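PDB 5KZT: Peptide/nickel transport system substrate-binding protein from Listeria monocytogenes serotype 1/2a, which binds peptides and, as an OppA-like solute-binding protein, probably hands them to a membrane transporter for uptake. Local coordinates for residues Y115-D118 with A119-N122; T154-I157 with N158-A162; A162-T165 with F166-L169; M188-G192 with P193-K197. One frame throughout, in Å; residues are numbered along the deposited sequence.

Overall arrangement
Interactions 1, 2 and 3 form one continuous buried patch, whereas interaction 4 is farther from interactions 1 and 2 and touches only interaction 3, where Pro168 CG meets Asn191 ND2. Interaction 2 runs directly into interaction 3 through Ala162, and its Leu160 packs on Ala119 of interaction 1. Interactions 1 and 3 share helix 94-105 as a neighbour, while interactions 3 and 4 both border helix 36-45. In the first three, backbone hydrogen bonds of tight turns or a helix start set the side chains. Interaction 4 lacks such bonds between its segments and relies on one aromatic ring laid against an edge strand. Among touching residues, only Asp118 is exposed; Tyr156, Asn158 and Glu195 are partly so.

Interaction 1: Y115-D118 with A119-N122; sequences YLFD and AIKN
Phe117 and Ile120 lie side by side and point the same way, with ring atom Phe117 CD2 4.0 Å from Ile120 CG1. Each places its branch beside its own backbone N (chi1 -70° for Phe117 CG, -50° for Ile120 CG1), which brings both onto one flank of the turn. The carbonyl oxygen of Phe117 lies against Ile120: CB sits 3.5 Å from Phe117 O, and the same oxygen accepts a hydrogen bond from Ile120 N at 2.9 Å. The donor stands well above the carbonyl plane, 61° out of it. This i to i+3 bond belongs to the 3-10 turn within the loop between helix 94-105 and helix 123-127; one residue earlier, the bond from Ala119 N to Leu116 O is weak at 3.4 Å. On the buried flank Phe117 also stacks on Phe166 and meets Trp101 edge-to-face, and Ile120 touches Val148 of strand 145-149. The other flank is looser. Asp118 is exposed, its bond to CB leading away from 119-122, and a water donates to Asp118 O at 2.9 Å and to Ile120 O at 3.0 Å, tying the two carbonyls together. Asp118 O also accepts a hydrogen bond from the hydroxyl of Ser151.

Interaction 2: T154-I157 with N158-A162; sequences TAYI and NSLFA
Tyr156 O receives the N-H of Leu160 at 3.2 Å, in its carbonyl plane, and Ile157 O that of Phe161 at 3.0 Å. A weak, bent bond from Ser159 N also ends on Tyr156 O. On this backbone the Ile157 side chain lies across the ring of Phe161: CG1 is 3.9 Å from the ring centroid, a CH-pi contact over the face, and 3.5 Å from Phe161 CZ. CG1 of Ile157 points anti to its own backbone N (chi1 -169°), which carries it along the helix to the ring one turn ahead; Ile157 O lies over a face of the same ring, nearer its CG. Here a type I beta turn, Thr154 to Ile157, leads directly into helix 157-161, with Tyr156 at the N-cap position. Leu160 CD1 touches two neighbours: Ile157 CD1 at 4.0 Å and the edge of the Tyr156 ring, near its plane, at CE1. Thr154 CG2 sits over one face of that ring, toward its rim, and the ring also stacks with Tyr429. A water at the turn donates to Ala155 O and accepts from Asn158 N at 3.0 Å, occupying one of the first amides of the helix.

Interaction 3: A162-T165 with F166-L169; sequences AFPT and FFPL
A short 3-10 turn in the loop between helix 157-161 and helix 171-177 brings Pro164 against one face of the Phe167 ring. Pro164 CA sits almost exactly over the ring centre, 3.5 Å from the centroid and 3° off the normal, a close CH-pi contact. The proline ring and the phenylalanine lie side by side and point the same way, Pro164 CG reaching Phe167 CZ at 4.0 Å. With CG beside its backbone N (chi1 -71°) and the ring turned by a chi2 near zero, Phe167 presents its face, rather than its rim, to the proline. Around the rim, Ala162 O approaches the edge near the ring plane, 3.8 Å from Phe167 CE1. Two backbone bonds set the turn: Phe166 N to Phe163 O, 3.0 Å, and Phe167 N to Pro164 O, where the donor stands 63° out of the carbonyl plane. Phe163 O also lies at the edge of the Phe166 ring. A water lies within hydrogen-bonding reach of Pro164 O and Phe167 O. The exit from the turn is pinned to helix 94-105, through Phe166 O to Trp101 NE1 and Phe167 O to Ser100 OG, while Pro164 and Phe167 rest on helix 36-45, and Ala162 packs on strand 50-52.

Interaction 4: M188-G192 with P193-K197; sequences MLFNG and PFELK
One face of the Phe190 ring rests on the backbone of Glu195 and Leu196, and the opposite face looks to Met188 O. Glu195 CA makes a CH-pi contact, 4.0 Å from the ring centroid, and Leu196 N lies 3.5 Å above the ring plane, both offset toward the rim. The setting is a chain reversal at Gly192 and Pro193: the loop 188-192 turns back, its direction 158° from that of strand 194-197, an outermost strand of a four-stranded mixed sheet. On the face carrying Glu195 CA, the aliphatic part of Glu195 runs past CD2 of Phe190, with CB 3.7 Å from it, and the carboxylate plane of Glu195 stands at 86° to the ring. CE1 of Phe190 touches Leu196 CB at 3.9 Å, and CZ of the ring comes within 3.4 Å of Leu196 O. The ring reaches over the strand because its CG lies beside the Phe190 backbone N (chi1 -44°). Phe194 O, close by CB of Phe190, is buried with no polar partner in the model. Asn191 OD1 accepts hydrogen bonds from Glu47 N and Asn46 ND2, which tie the loop to those residues. Met188, bent at chi3, sets its sulfur against the strand, SD 3.8 Å from Leu196 CD2.

Interaction 1: Y115-D118 with A119-N122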
loop_
_atom_site.group_PDB
_atom_site.type_symbol
_atom_site.label_atom_id
_atom_site.label_comp_id
_atom_site.label_asym_id
_atom_site.label_seq_id
_atom_site.Cartn_x
_atom_site.Cartn_y
_atom_site.Cartn_z
ATOM N N TYR A 115 3.251 3.914 13.201
ATOM C CA TYR A 115 4.684 4.196 13.077
ATOM C C TYR A 115 5.016 5.431 12.200
ATOM O O TYR A 115 6.049 6.050 12.396
ATOM C CB TYR A 115 5.451 2.960 12.600
ATOM C CG TYR A 115 5.221 2.540 11.160
ATOM C CD1 TYR A 115 6.020 3.040 10.128
ATOM C CD2 TYR A 115 4.235 1.617 10.827
ATOM C CE1 TYR A 115 5.810 2.652 8.807
ATOM C CE2 TYR A 115 4.049 1.189 9.520
ATOM C CZ TYR A 115 4.835 1.726 8.509
ATOM O OH TYR A 115 4.667 1.325 7.208
ATOM N N LEU A 116 4.130 5.808 11.280
ATOM C CA LEU A 116 4.345 7.006 10.468
ATOM C C LEU A 116 4.387 8.263 11.330
ATOM O O LEU A 116 5.009 9.268 10.960
ATOM C CB LEU A 116 3.245 7.169 9.414
ATOM C CG LEU A 116 3.181 6.115 8.310
ATOM C CD1 LEU A 116 2.026 6.409 7.381
ATOM C CD2 LEU A 116 4.482 6.035 7.538
ATOM N N PHE A 117 3.731 8.204 12.487
ATOM C CA PHE A 117 3.708 9.331 13.405
ATOM C C PHE A 117 4.992 9.498 14.227
ATOM O O PHE A 117 5.087 10.440 15.012
ATOM C CB PHE A 117 2.464 9.257 14.314
ATOM C CG PHE A 117 1.201 9.526 13.586
ATOM C CD1 PHE A 117 0.621 8.564 12.767
ATOM C CD2 PHE A 117 0.614 10.770 13.659
ATOM C CE1 PHE A 117 -0.527 8.842 12.046
ATOM C CE2 PHE A 117 -0.541 11.043 12.969
ATOM C CZ PHE A 117 -1.111 10.085 12.161
ATOM N N ASP A 118 5.982 8.639 14.010
ATOM C CA ASP A 118 7.358 8.884 14.481
ATOM C C ASP A 118 7.887 10.251 14.041
ATOM O O ASP A 118 8.733 10.813 14.707
ATOM C CB ASP A 118 8.324 7.834 13.924
ATOM C CG ASP A 118 8.253 6.506 14.638
ATOM O OD1 ASP A 118 7.560 6.375 15.686
ATOM O OD2 ASP A 118 8.952 5.563 14.150
ATOM N N ALA A 119 7.423 10.724 12.885
ATOM C CA ALA A 119 7.718 12.070 12.383
ATOM C C ALA A 119 7.182 13.200 13.276
ATOM O O ALA A 119 7.712 14.299 13.219
ATOM C CB ALA A 119 7.159 12.230 10.979
ATOM N N ILE A 120 6.134 12.924 14.077
ATOM C CA ILE A 120 5.480 13.917 14.942
ATOM C C ILE A 120 6.048 13.789 16.355
ATOM O O ILE A 120 6.316 12.683 16.833
ATOM C CB ILE A 120 3.934 13.734 14.944
ATOM C CG1 ILE A 120 3.378 13.640 13.509
ATOM C CG2 ILE A 120 3.237 14.860 15.700
ATOM C CD1 ILE A 120 3.808 14.740 12.564
ATOM N N LYS A 121 6.238 14.937 17.003
ATOM C CA LYS A 121 6.820 14.994 18.326
ATOM C C LYS A 121 6.034 14.073 19.255
ATOM O O LYS A 121 4.806 14.139 19.306
ATOM C CB LYS A 121 6.798 16.416 18.871
ATOM C CG LYS A 121 7.410 16.519 20.262
ATOM C CD LYS A 121 7.465 17.945 20.777
ATOM C CE LYS A 121 8.013 17.934 22.186
ATOM N NZ LYS A 121 7.996 19.313 22.742
ATOM N N ASN A 122 6.760 13.211 19.959
ATOM C CA ASN A 122 6.198 12.217 20.903
ATOM C C ASN A 122 5.444 11.043 20.297
ATOM O O ASN A 122 4.955 10.203 21.030
ATOM C CB ASN A 122 5.342 12.892 21.990
ATOM C CG ASN A 122 6.161 13.799 22.890
ATOM O OD1 ASN A 122 7.337 13.534 23.129
ATOM N ND2 ASN A 122 5.548 14.869 23.392
HETATM O O HOH W 1 8.139 10.445 17.570
#

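Interaction 2: T154-I157 with N158-A162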
loop_
_atom_site.group_PDB
_atom_site.type_symbol
_atom_site.label_atom_id
_atom_site.label_comp_id
_atom_site.label_asym_id
_atom_site.label_seq_id
_atom_site.Cartn_x
_atom_site.Cartn_y
_atom_site.Cartn_z
ATOM N N THR A 154 11.723 16.690 8.480
ATOM C CA THR A 154 11.196 15.567 7.720
ATOM C C THR A 154 10.877 16.084 6.316
ATOM O O THR A 154 9.848 16.747 6.089
ATOM C CB THR A 154 9.941 14.993 8.419
ATOM O OG1 THR A 154 10.280 14.558 9.749
ATOM C CG2 THR A 154 9.353 13.830 7.654
ATOM N N ALA A 155 11.763 15.778 5.376
ATOM C CA ALA A 155 11.643 16.292 4.008
ATOM C C ALA A 155 10.327 15.914 3.314
ATOM O O ALA A 155 9.860 16.655 2.473
ATOM C CB ALA A 155 12.794 15.812 3.165
ATOM N N TYR A 156 9.748 14.768 3.665
ATOM C CA TYR A 156 8.533 14.246 3.006
ATOM C C TYR A 156 7.280 14.491 3.853
ATOM O O TYR A 156 6.228 13.852 3.634
ATOM C CB TYR A 156 8.672 12.730 2.705
ATOM C CG TYR A 156 9.238 11.900 3.849
ATOM C CD1 TYR A 156 8.435 11.476 4.892
ATOM C CD2 TYR A 156 10.584 11.555 3.876
ATOM C CE1 TYR A 156 8.957 10.727 5.938
ATOM C CE2 TYR A 156 11.119 10.815 4.916
ATOM C CZ TYR A 156 10.307 10.388 5.926
ATOM O OH TYR A 156 10.840 9.670 6.960
ATOM N N ILE A 157 7.368 15.408 4.817
ATOM C CA ILE A 157 6.242 15.659 5.708
ATOM C C ILE A 157 4.940 15.996 4.968
ATOM O O ILE A 157 3.873 15.570 5.385
ATOM C CB ILE A 157 6.571 16.729 6.774
ATOM C CG1 ILE A 157 5.485 16.771 7.854
ATOM C CG2 ILE A 157 6.771 18.101 6.152
ATOM C CD1 ILE A 157 5.363 15.514 8.682
ATOM N N ASN A 158 5.024 16.746 3.880
ATOM C CA ASN A 158 3.814 17.078 3.123
ATOM C C ASN A 158 3.177 15.836 2.458
ATOM O O ASN A 158 1.955 15.799 2.249
ATOM C CB ASN A 158 4.097 18.156 2.094
ATOM C CG ASN A 158 4.442 19.490 2.722
ATOM O OD1 ASN A 158 4.369 19.677 3.951
ATOM N ND2 ASN A 158 4.838 20.433 1.883
ATOM N N SER A 159 3.994 14.834 2.131
ATOM C CA SER A 159 3.474 13.542 1.627
ATOM C C SER A 159 2.721 12.776 2.724
ATOM O O SER A 159 1.688 12.140 2.474
ATOM C CB SER A 159 4.597 12.681 1.047
ATOM O OG SER A 159 5.268 13.312 -0.033
ATOM N N LEU A 160 3.233 12.862 3.955
ATOM C CA LEU A 160 2.483 12.314 5.100
ATOM C C LEU A 160 1.154 13.043 5.273
ATOM O O LEU A 160 0.111 12.394 5.446
ATOM C CB LEU A 160 3.296 12.330 6.393
ATOM C CG LEU A 160 4.616 11.540 6.347
ATOM C CD1 LEU A 160 5.408 11.655 7.645
ATOM C CD2 LEU A 160 4.372 10.064 6.039
ATOM N N PHE A 161 1.173 14.372 5.190
ATOM C CA PHE A 161 -0.071 15.162 5.308
ATOM C C PHE A 161 -1.097 14.797 4.211
ATOM O O PHE A 161 -2.289 14.965 4.391
ATOM C CB PHE A 161 0.209 16.655 5.212
ATOM C CG PHE A 161 1.014 17.240 6.338
ATOM C CD1 PHE A 161 1.134 16.616 7.591
ATOM C CD2 PHE A 161 1.631 18.473 6.153
ATOM C CE1 PHE A 161 1.871 17.209 8.609
ATOM C CE2 PHE A 161 2.358 19.066 7.182
ATOM C CZ PHE A 161 2.473 18.432 8.405
ATOM N N ALA A 162 -0.617 14.294 3.084
ATOM C CA ALA A 162 -1.466 13.810 2.008
ATOM C C ALA A 162 -1.863 12.322 2.135
ATOM O O ALA A 162 -2.522 11.779 1.244
ATOM C CB ALA A 162 -0.751 14.040 0.687
HETATM O O HOH W 2 7.314 17.901 2.375
#

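Interaction 3: A162-T165 with F166-L169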
loop_
_atom_site.group_PDB
_atom_site.type_symbol
_atom_site.label_atom_id
_atom_site.label_comp_id
_atom_site.label_asym_id
_atom_site.label_seq_id
_atom_site.Cartn_x
_atom_site.Cartn_y
_atom_site.Cartn_z
ATOM N N ALA A 162 -0.617 14.294 3.084
ATOM C CA ALA A 162 -1.466 13.810 2.008
ATOM C C ALA A 162 -1.863 12.322 2.135
ATOM O O ALA A 162 -2.522 11.779 1.244
ATOM C CB ALA A 162 -0.751 14.040 0.687
ATOM N N PHE A 163 -1.474 11.667 3.222
ATOM C CA PHE A 163 -1.701 10.234 3.376
ATOM C C PHE A 163 -2.891 9.994 4.320
ATOM O O PHE A 163 -3.020 10.679 5.331
ATOM C CB PHE A 163 -0.427 9.561 3.893
ATOM C CG PHE A 163 -0.457 8.077 3.789
ATOM C CD1 PHE A 163 -0.250 7.459 2.556
ATOM C CD2 PHE A 163 -0.742 7.283 4.902
ATOM C CE1 PHE A 163 -0.317 6.078 2.444
ATOM C CE2 PHE A 163 -0.796 5.900 4.789
ATOM C CZ PHE A 163 -0.592 5.301 3.552
ATOM N N PRO A 164 -3.774 9.025 4.000
ATOM C CA PRO A 164 -5.029 8.916 4.763
ATOM C C PRO A 164 -4.964 8.841 6.302
ATOM O O PRO A 164 -5.861 9.351 6.959
ATOM C CB PRO A 164 -5.668 7.661 4.172
ATOM C CG PRO A 164 -5.303 7.779 2.743
ATOM C CD PRO A 164 -3.842 8.176 2.795
ATOM N N THR A 165 -3.906 8.264 6.860
ATOM C CA THR A 165 -3.769 8.148 8.317
ATOM C C THR A 165 -3.723 9.520 9.011
ATOM O O THR A 165 -4.074 9.635 10.187
ATOM C CB THR A 165 -2.518 7.325 8.721
ATOM O OG1 THR A 165 -2.234 6.351 7.711
ATOM C CG2 THR A 165 -2.736 6.628 10.082
ATOM N N PHE A 166 -3.302 10.541 8.276
ATOM C CA PHE A 166 -3.215 11.920 8.750
ATOM C C PHE A 166 -4.448 12.777 8.380
ATOM O O PHE A 166 -4.470 13.962 8.659
ATOM C CB PHE A 166 -1.948 12.568 8.169
ATOM C CG PHE A 166 -0.680 11.974 8.693
ATOM C CD1 PHE A 166 -0.221 10.750 8.236
ATOM C CD2 PHE A 166 0.059 12.637 9.671
ATOM C CE1 PHE A 166 0.968 10.202 8.753
ATOM C CE2 PHE A 166 1.248 12.086 10.171
ATOM C CZ PHE A 166 1.683 10.876 9.714
ATOM N N PHE A 167 -5.478 12.177 7.780
ATOM C CA PHE A 167 -6.728 12.887 7.504
ATOM C C PHE A 167 -7.458 13.164 8.820
ATOM O O PHE A 167 -7.309 12.395 9.761
ATOM C CB PHE A 167 -7.631 12.050 6.599
ATOM C CG PHE A 167 -7.159 11.929 5.164
ATOM C CD1 PHE A 167 -5.941 12.466 4.718
ATOM C CD2 PHE A 167 -7.943 11.231 4.260
ATOM C CE1 PHE A 167 -5.542 12.325 3.405
ATOM C CE2 PHE A 167 -7.552 11.093 2.939
ATOM C CZ PHE A 167 -6.353 11.635 2.506
ATOM N N PRO A 168 -8.282 14.232 8.868
ATOM C CA PRO A 168 -9.134 14.493 10.024
ATOM C C PRO A 168 -10.302 13.514 10.140
ATOM O O PRO A 168 -10.667 12.849 9.159
ATOM C CB PRO A 168 -9.630 15.909 9.772
ATOM C CG PRO A 168 -9.698 16.007 8.282
ATOM C CD PRO A 168 -8.582 15.149 7.751
ATOM N N LEU A 169 -10.819 13.388 11.363
ATOM C CA LEU A 169 -12.026 12.622 11.653
ATOM C C LEU A 169 -12.927 13.430 12.574
ATOM O O LEU A 169 -12.448 14.196 13.413
ATOM C CB LEU A 169 -11.672 11.283 12.305
ATOM C CG LEU A 169 -10.991 10.280 11.372
ATOM C CD1 LEU A 169 -10.429 9.120 12.184
ATOM C CD2 LEU A 169 -11.959 9.784 10.298
HETATM O O HOH W 3 -7.567 9.374 9.383
#

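Interaction 4: M188-G192 with P193-K197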
loop_
_atom_site.group_PDB
_atom_site.type_symbol
_atom_site.label_atom_id
_atom_site.label_comp_id
_atom_site.label_asym_id
_atom_site.label_seq_id
_atom_site.Cartn_x
_atom_site.Cartn_y
_atom_site.Cartn_z
ATOM N N MET A 188 -19.815 6.079 7.734
ATOM C CA MET A 188 -18.716 6.956 7.395
ATOM C C MET A 188 -19.232 8.379 7.198
ATOM O O MET A 188 -20.394 8.576 6.819
ATOM C CB MET A 188 -18.070 6.500 6.081
ATOM C CG MET A 188 -17.547 5.076 6.068
ATOM S SD MET A 188 -17.063 4.531 4.413
ATOM C CE MET A 188 -15.634 5.600 4.210
ATOM N N LEU A 189 -18.366 9.353 7.472
ATOM C CA LEU A 189 -18.558 10.761 7.090
ATOM C C LEU A 189 -17.491 11.207 6.093
ATOM O O LEU A 189 -16.344 10.774 6.154
ATOM C CB LEU A 189 -18.480 11.703 8.297
ATOM C CG LEU A 189 -19.684 12.073 9.151
ATOM C CD1 LEU A 189 -19.298 13.235 10.068
ATOM C CD2 LEU A 189 -20.928 12.402 8.328
ATOM N N PHE A 190 -17.872 12.123 5.213
ATOM C CA PHE A 190 -17.068 12.483 4.052
ATOM C C PHE A 190 -16.717 13.969 4.063
ATOM O O PHE A 190 -17.543 14.814 4.419
ATOM C CB PHE A 190 -17.834 12.110 2.770
ATOM C CG PHE A 190 -18.465 10.751 2.840
ATOM C CD1 PHE A 190 -17.666 9.605 2.965
ATOM C CD2 PHE A 190 -19.856 10.602 2.854
ATOM C CE1 PHE A 190 -18.253 8.333 3.058
ATOM C CE2 PHE A 190 -20.444 9.343 2.955
ATOM C CZ PHE A 190 -19.646 8.209 3.062
ATOM N N ASN A 191 -15.468 14.275 3.717
ATOM C CA ASN A 191 -15.045 15.660 3.514
ATOM C C ASN A 191 -14.252 15.813 2.225
ATOM O O ASN A 191 -13.586 16.817 2.033
ATOM C CB ASN A 191 -14.246 16.194 4.723
ATOM C CG ASN A 191 -12.823 15.657 4.791
ATOM O OD1 ASN A 191 -12.581 14.482 4.520
ATOM N ND2 ASN A 191 -11.877 16.510 5.172
ATOM N N GLY A 192 -14.370 14.836 1.327
ATOM C CA GLY A 192 -13.623 14.827 0.079
ATOM C C GLY A 192 -14.541 15.060 -1.110
ATOM O O GLY A 192 -15.711 15.375 -0.932
ATOM N N PRO A 193 -14.004 14.933 -2.335
ATOM C CA PRO A 193 -14.810 15.163 -3.552
ATOM C C PRO A 193 -16.064 14.314 -3.706
ATOM O O PRO A 193 -17.027 14.762 -4.350
ATOM C CB PRO A 193 -13.822 14.879 -4.692
ATOM C CG PRO A 193 -12.474 15.105 -4.094
ATOM C CD PRO A 193 -12.569 14.806 -2.633
ATOM N N PHE A 194 -16.051 13.098 -3.153
ATOM C CA PHE A 194 -17.131 12.148 -3.319
ATOM C C PHE A 194 -17.643 11.633 -1.970
ATOM O O PHE A 194 -16.917 11.638 -0.968
ATOM C CB PHE A 194 -16.651 10.990 -4.193
ATOM C CG PHE A 194 -16.239 11.415 -5.576
ATOM C CD1 PHE A 194 -17.184 11.590 -6.570
ATOM C CD2 PHE A 194 -14.916 11.647 -5.878
ATOM C CE1 PHE A 194 -16.813 12.008 -7.849
ATOM C CE2 PHE A 194 -14.534 12.084 -7.147
ATOM C CZ PHE A 194 -15.487 12.242 -8.144
ATOM N N GLU A 195 -18.921 11.280 -1.937
ATOM C CA GLU A 195 -19.477 10.452 -0.882
ATOM C C GLU A 195 -19.466 8.992 -1.348
ATOM O O GLU A 195 -19.653 8.741 -2.542
ATOM C CB GLU A 195 -20.922 10.831 -0.644
ATOM C CG GLU A 195 -21.123 12.274 -0.251
ATOM C CD GLU A 195 -22.545 12.536 0.170
ATOM O OE1 GLU A 195 -23.444 12.526 -0.705
ATOM O OE2 GLU A 195 -22.754 12.748 1.378
ATOM N N LEU A 196 -19.293 8.054 -0.413
ATOM C CA LEU A 196 -19.452 6.621 -0.679
ATOM C C LEU A 196 -20.886 6.201 -0.396
ATOM O O LEU A 196 -21.448 6.586 0.616
ATOM C CB LEU A 196 -18.482 5.761 0.145
ATOM C CG LEU A 196 -18.300 4.291 -0.244
ATOM C CD1 LEU A 196 -17.573 4.168 -1.580
ATOM C CD2 LEU A 196 -17.524 3.518 0.805
ATOM N N LYS A 197 -21.469 5.431 -1.311
ATOM C CA LYS A 197 -22.813 4.881 -1.164
ATOM C C LYS A 197 -22.767 3.410 -1.538
ATOM O O LYS A 197 -21.841 2.968 -2.215
ATOM C CB LYS A 197 -23.812 5.562 -2.119
ATOM C CG LYS A 197 -24.028 7.042 -1.907
ATOM C CD LYS A 197 -24.773 7.327 -0.607
ATOM C CE LYS A 197 -25.130 8.802 -0.457
ATOM N NZ LYS A 197 -24.870 9.277 0.926
#